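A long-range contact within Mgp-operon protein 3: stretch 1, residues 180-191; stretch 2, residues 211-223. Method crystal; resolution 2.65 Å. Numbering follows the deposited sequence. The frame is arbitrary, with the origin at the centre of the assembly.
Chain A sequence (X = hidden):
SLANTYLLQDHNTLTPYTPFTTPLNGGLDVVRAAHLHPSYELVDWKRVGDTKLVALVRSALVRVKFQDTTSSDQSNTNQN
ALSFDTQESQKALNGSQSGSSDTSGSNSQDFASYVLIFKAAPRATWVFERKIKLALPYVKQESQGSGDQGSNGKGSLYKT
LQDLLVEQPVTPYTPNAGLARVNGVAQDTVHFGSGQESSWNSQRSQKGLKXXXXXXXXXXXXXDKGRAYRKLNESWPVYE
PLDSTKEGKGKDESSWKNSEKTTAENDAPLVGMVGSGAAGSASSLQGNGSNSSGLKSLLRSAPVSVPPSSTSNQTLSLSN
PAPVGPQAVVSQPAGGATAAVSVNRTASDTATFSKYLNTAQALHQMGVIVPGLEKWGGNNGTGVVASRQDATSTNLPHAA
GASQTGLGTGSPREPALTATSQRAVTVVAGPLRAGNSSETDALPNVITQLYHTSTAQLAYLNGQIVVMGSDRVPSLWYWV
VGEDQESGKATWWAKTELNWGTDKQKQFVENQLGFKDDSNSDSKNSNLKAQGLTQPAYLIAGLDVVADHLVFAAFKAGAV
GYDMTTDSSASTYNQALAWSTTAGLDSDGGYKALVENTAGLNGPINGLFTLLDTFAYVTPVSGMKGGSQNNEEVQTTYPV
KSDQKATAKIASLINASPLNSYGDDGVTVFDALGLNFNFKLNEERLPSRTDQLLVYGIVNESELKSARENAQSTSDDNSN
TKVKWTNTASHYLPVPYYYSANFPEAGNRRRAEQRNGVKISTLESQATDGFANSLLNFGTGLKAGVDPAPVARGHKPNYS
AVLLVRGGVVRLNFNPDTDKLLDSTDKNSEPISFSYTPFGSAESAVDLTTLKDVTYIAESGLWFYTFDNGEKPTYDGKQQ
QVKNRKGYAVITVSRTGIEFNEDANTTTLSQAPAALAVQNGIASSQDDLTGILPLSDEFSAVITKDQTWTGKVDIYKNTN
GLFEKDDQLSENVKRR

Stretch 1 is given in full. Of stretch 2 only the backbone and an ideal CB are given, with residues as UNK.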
# COMPACT_ATOMS: atom_id res chain seq x y z
N ALA A 180 11.64 -13.61 -4.26
CA ALA A 180 12.66 -14.31 -3.47
C ALA A 180 14.09 -13.77 -3.65
O ALA A 180 14.63 -13.80 -4.75
CB ALA A 180 12.62 -15.81 -3.77
N ARG A 181 14.69 -13.30 -2.55
CA ARG A 181 16.05 -12.75 -2.50
C ARG A 181 16.89 -13.67 -1.62
O ARG A 181 16.41 -14.09 -0.56
CB ARG A 181 16.01 -11.33 -1.90
CG ARG A 181 16.26 -10.16 -2.85
CD ARG A 181 15.37 -10.06 -4.08
NE ARG A 181 13.97 -9.70 -3.82
CZ ARG A 181 13.40 -8.57 -4.21
NH1 ARG A 181 12.12 -8.35 -3.98
NH2 ARG A 181 14.11 -7.64 -4.85
N VAL A 182 18.15 -13.97 -2.02
CA VAL A 182 19.06 -14.82 -1.23
C VAL A 182 19.23 -14.26 0.19
O VAL A 182 19.42 -13.05 0.36
CB VAL A 182 20.41 -15.10 -1.95
CG1 VAL A 182 21.35 -15.93 -1.07
CG2 VAL A 182 20.18 -15.81 -3.28
N ASN A 183 19.07 -15.13 1.19
CA ASN A 183 19.17 -14.80 2.60
C ASN A 183 20.47 -14.10 2.97
O ASN A 183 21.54 -14.45 2.47
CB ASN A 183 19.05 -16.06 3.46
CG ASN A 183 17.67 -16.38 3.96
OD1 ASN A 183 16.78 -15.53 4.08
ND2 ASN A 183 17.50 -17.64 4.29
N GLY A 184 20.34 -13.13 3.86
CA GLY A 184 21.46 -12.40 4.42
C GLY A 184 22.21 -13.27 5.41
O GLY A 184 21.81 -14.40 5.71
N VAL A 185 23.32 -12.74 5.93
CA VAL A 185 24.20 -13.40 6.89
C VAL A 185 23.49 -13.61 8.26
O VAL A 185 22.64 -12.82 8.61
CB VAL A 185 25.51 -12.57 6.95
CG1 VAL A 185 26.21 -12.65 8.30
CG2 VAL A 185 26.46 -12.99 5.83
N ALA A 186 23.81 -14.72 8.98
CA ALA A 186 23.24 -15.03 10.29
C ALA A 186 23.75 -14.04 11.33
O ALA A 186 24.87 -13.56 11.18
CB ALA A 186 23.63 -16.44 10.70
N GLN A 187 22.97 -13.74 12.37
CA GLN A 187 23.41 -12.75 13.36
C GLN A 187 24.66 -13.19 14.16
O GLN A 187 25.40 -12.30 14.57
CB GLN A 187 22.27 -12.27 14.28
CG GLN A 187 21.67 -13.27 15.24
CD GLN A 187 20.71 -12.61 16.20
OE1 GLN A 187 20.64 -11.37 16.35
NE2 GLN A 187 19.94 -13.42 16.90
N ASP A 188 24.97 -14.51 14.31
CA ASP A 188 26.19 -14.94 15.02
C ASP A 188 27.47 -14.58 14.27
O ASP A 188 28.47 -14.26 14.90
CB ASP A 188 26.17 -16.44 15.40
CG ASP A 188 26.09 -17.46 14.25
OD1 ASP A 188 25.74 -17.05 13.12
OD2 ASP A 188 26.34 -18.65 14.50
N THR A 189 27.41 -14.59 12.92
CA THR A 189 28.52 -14.21 12.03
C THR A 189 28.73 -12.69 12.11
O THR A 189 29.87 -12.23 12.15
CB THR A 189 28.23 -14.68 10.58
OG1 THR A 189 28.03 -16.10 10.58
CG2 THR A 189 29.34 -14.33 9.60
N VAL A 190 27.63 -11.91 12.16
CA VAL A 190 27.67 -10.45 12.26
C VAL A 190 28.45 -9.97 13.50
O VAL A 190 29.32 -9.11 13.37
CB VAL A 190 26.25 -9.83 12.18
CG1 VAL A 190 26.24 -8.36 12.59
CG2 VAL A 190 25.65 -10.00 10.79
N HIS A 191 28.16 -10.56 14.67
CA HIS A 191 28.75 -10.12 15.93
C HIS A 191 30.01 -10.84 16.35
O HIS A 191 30.77 -10.28 17.14
CB HIS A 191 27.71 -10.19 17.05
CG HIS A 191 26.54 -9.28 16.80
ND1 HIS A 191 25.31 -9.78 16.42
CD2 HIS A 191 26.48 -7.93 16.85
CE1 HIS A 191 24.53 -8.72 16.28
NE2 HIS A 191 25.19 -7.59 16.53
N UNK A 211 20.45 -14.36 26.53
CA UNK A 211 19.48 -15.45 26.38
C UNK A 211 18.85 -15.54 24.98
O UNK A 211 17.83 -16.20 24.82
CB UNK A 211 18.37 -15.28 27.42
N UNK A 212 19.48 -14.91 23.95
CA UNK A 212 18.97 -14.98 22.58
C UNK A 212 19.25 -16.38 22.05
O UNK A 212 20.41 -16.78 21.99
CB UNK A 212 19.61 -13.91 21.69
N UNK A 213 18.19 -17.17 21.73
CA UNK A 213 18.41 -18.55 21.28
C UNK A 213 18.59 -18.72 19.76
O UNK A 213 18.66 -19.86 19.30
CB UNK A 213 17.23 -19.41 21.73
N UNK A 214 18.65 -17.62 19.01
CA UNK A 214 18.76 -17.68 17.56
C UNK A 214 20.04 -17.15 16.96
O UNK A 214 19.99 -16.12 16.27
CB UNK A 214 17.59 -16.91 16.94
N UNK A 215 21.19 -17.85 17.11
CA UNK A 215 22.43 -17.35 16.49
C UNK A 215 22.38 -17.38 14.96
O UNK A 215 23.04 -16.58 14.30
CB UNK A 215 23.62 -18.18 16.97
N UNK A 216 21.57 -18.31 14.40
CA UNK A 216 21.41 -18.52 12.97
C UNK A 216 20.30 -17.67 12.35
O UNK A 216 20.05 -17.80 11.15
CB UNK A 216 21.13 -20.00 12.70
N UNK A 217 19.66 -16.78 13.14
CA UNK A 217 18.61 -15.89 12.65
C UNK A 217 19.16 -14.93 11.58
O UNK A 217 20.17 -14.26 11.81
CB UNK A 217 18.00 -15.10 13.81
N UNK A 218 18.52 -14.93 10.40
CA UNK A 218 18.93 -14.14 9.23
C UNK A 218 18.69 -12.65 9.46
O UNK A 218 17.61 -12.23 9.87
CB UNK A 218 18.18 -14.60 7.98
N UNK A 219 19.75 -11.85 9.21
CA UNK A 219 19.80 -10.39 9.38
C UNK A 219 19.18 -9.59 8.21
O UNK A 219 19.01 -8.37 8.34
CB UNK A 219 21.26 -9.96 9.56
N UNK A 220 18.86 -10.26 7.11
CA UNK A 220 18.28 -9.59 5.96
C UNK A 220 18.33 -10.36 4.66
O UNK A 220 18.20 -11.59 4.66
CB UNK A 220 18.99 -8.25 5.76
N UNK A 221 18.49 -9.64 3.55
CA UNK A 221 18.53 -10.24 2.23
C UNK A 221 19.54 -9.55 1.32
O UNK A 221 19.73 -8.33 1.41
CB UNK A 221 17.14 -10.20 1.59
N UNK A 222 20.20 -10.34 0.46
CA UNK A 222 21.20 -9.91 -0.51
C UNK A 222 20.59 -8.96 -1.56
O UNK A 222 19.51 -9.22 -2.09
CB UNK A 222 21.82 -11.13 -1.20
N UNK A 223 21.29 -7.83 -1.84
CA UNK A 223 20.84 -6.82 -2.80
C UNK A 223 21.62 -6.83 -4.13
O UNK A 223 21.36 -5.99 -4.99
CB UNK A 223 20.95 -5.43 -2.16

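The two stretches run antiparallel; the backbone alone dictates the residue at 220, and elsewhere several side chains would suit. At 211 nothing of stretch 1 lies within 5.5 Å of the ideal CB; phi/psi of 58/18 is left-handed, which glycine or asparagine tolerates well, and the residue is Asn211.

Position 212 points toward stretch 1, its CB 4.8 Å from Gln187 NE2. A short polar side chain would suit; Asn212 places OD1 3.1 Å from Gln187 NE2, and Asn212 OD1 accepts a hydrogen bond from the backbone N of position 214 at 3.0 Å.

Position 213 points away and admits many residues; it is Pro213. At 214, phi/psi of -115/72 does not demand glycine, and an ideal CB would lie 4.2 Å from Gln187 NE2. Gly214 contributes its carbonyl: Gln187 NE2 donates to Gly214 O at 2.8 Å and 170°.

Positions 214 to 217 form a type I turn. Phi of -66° at 215, the turn's second position, suits proline, and the CB sits 3.5 Å from Asp188 CB, favouring a compact side chain. Pro215 packs there, while its O accepts from Asp188 N at 2.8 Å.

The CB at 216 points away, but Asp188 OD1 is 5.5 Å from it, so a long basic side chain could return to the carboxylate. Lys216 does so, its NZ forming a salt bridge with Asp188 OD2 at 2.9 Å. At 217 the CB is 4.0 Å from Gln187 NE2, where a small residue fits easily; Ala217 also accepts at O from Gln187 N, 2.9 Å.

At 218 the CB points sideways, 4.2 Å from Asn183 OD1; small polar or branched residues seem plausible. Val218 brings CG1 to 3.3 Å from Gly184 O.

Position 219 has its CB 3.3 Å from Val185 O and 4.6 Å from Val190 CG2, inviting a short donor, perhaps with a methyl. Thr219 supplies both: OG1 donates to Val185 O at 2.7 Å, and CG2 lies 3.9 Å from Val190 CG2.

At 220, phi/psi of 163/-146 would jam a CB against the preceding carbonyl, so glycine is called for. Gly220 O accepts from Gly184 N at 2.8 Å.

The CB at 221 is 3.8 Å from Arg181 CB, suiting a sizeable apolar group; Phe221 sets CD2 3.6 Å from Arg181 CG. At 222, CB is 3.4 Å from Val182 O, and a long aliphatic chain could follow Val182. Lys222 does, CD lying 3.9 Å from Val182 CG1, while its N donates to Val182 O at 2.8 Å. Position 223 points away, unconstrained by stretch 1, and is Leu223.

Stretch 2 211-223: NNPGPKAVTGFKL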
# COMPACT_ATOMS: atom_id res chain seq x y z
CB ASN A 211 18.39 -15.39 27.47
CG ASN A 211 18.94 -15.42 28.87
OD1 ASN A 211 19.64 -16.36 29.27
ND2 ASN A 211 18.62 -14.39 29.64
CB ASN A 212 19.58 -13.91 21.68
CG ASN A 212 18.88 -13.75 20.36
OD1 ASN A 212 18.87 -14.65 19.51
ND2 ASN A 212 18.29 -12.59 20.14
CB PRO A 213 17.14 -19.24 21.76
CG PRO A 213 16.09 -18.21 21.62
CD PRO A 213 16.74 -16.86 21.78
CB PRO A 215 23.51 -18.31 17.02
CG PRO A 215 22.78 -19.54 17.38
CD PRO A 215 21.44 -19.10 17.86
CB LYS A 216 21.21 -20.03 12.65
CG LYS A 216 22.35 -20.94 13.13
CD LYS A 216 23.74 -20.59 12.57
CE LYS A 216 24.80 -21.43 13.24
NZ LYS A 216 26.17 -21.02 12.82
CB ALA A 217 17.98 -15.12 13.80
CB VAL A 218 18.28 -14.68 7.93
CG1 VAL A 218 18.70 -13.85 6.72
CG2 VAL A 218 18.65 -16.15 7.70
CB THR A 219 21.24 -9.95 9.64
OG1 THR A 219 22.04 -10.22 8.49
CG2 THR A 219 21.83 -10.60 10.88
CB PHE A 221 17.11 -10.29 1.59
CG PHE A 221 16.40 -8.97 1.43
CD1 PHE A 221 15.63 -8.44 2.47
CD2 PHE A 221 16.45 -8.28 0.23
CE1 PHE A 221 14.95 -7.23 2.31
CE2 PHE A 221 15.77 -7.06 0.07
CZ PHE A 221 15.02 -6.54 1.11
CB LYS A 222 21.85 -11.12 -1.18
CG LYS A 222 22.74 -11.94 -0.25
CD LYS A 222 23.69 -12.82 -1.03
CE LYS A 222 24.66 -13.55 -0.12
NZ LYS A 222 25.50 -14.52 -0.87
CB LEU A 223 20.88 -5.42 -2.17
CG LEU A 223 19.94 -5.16 -1.00
CD1 LEU A 223 20.30 -3.90 -0.28
CD2 LEU A 223 18.49 -5.10 -1.46
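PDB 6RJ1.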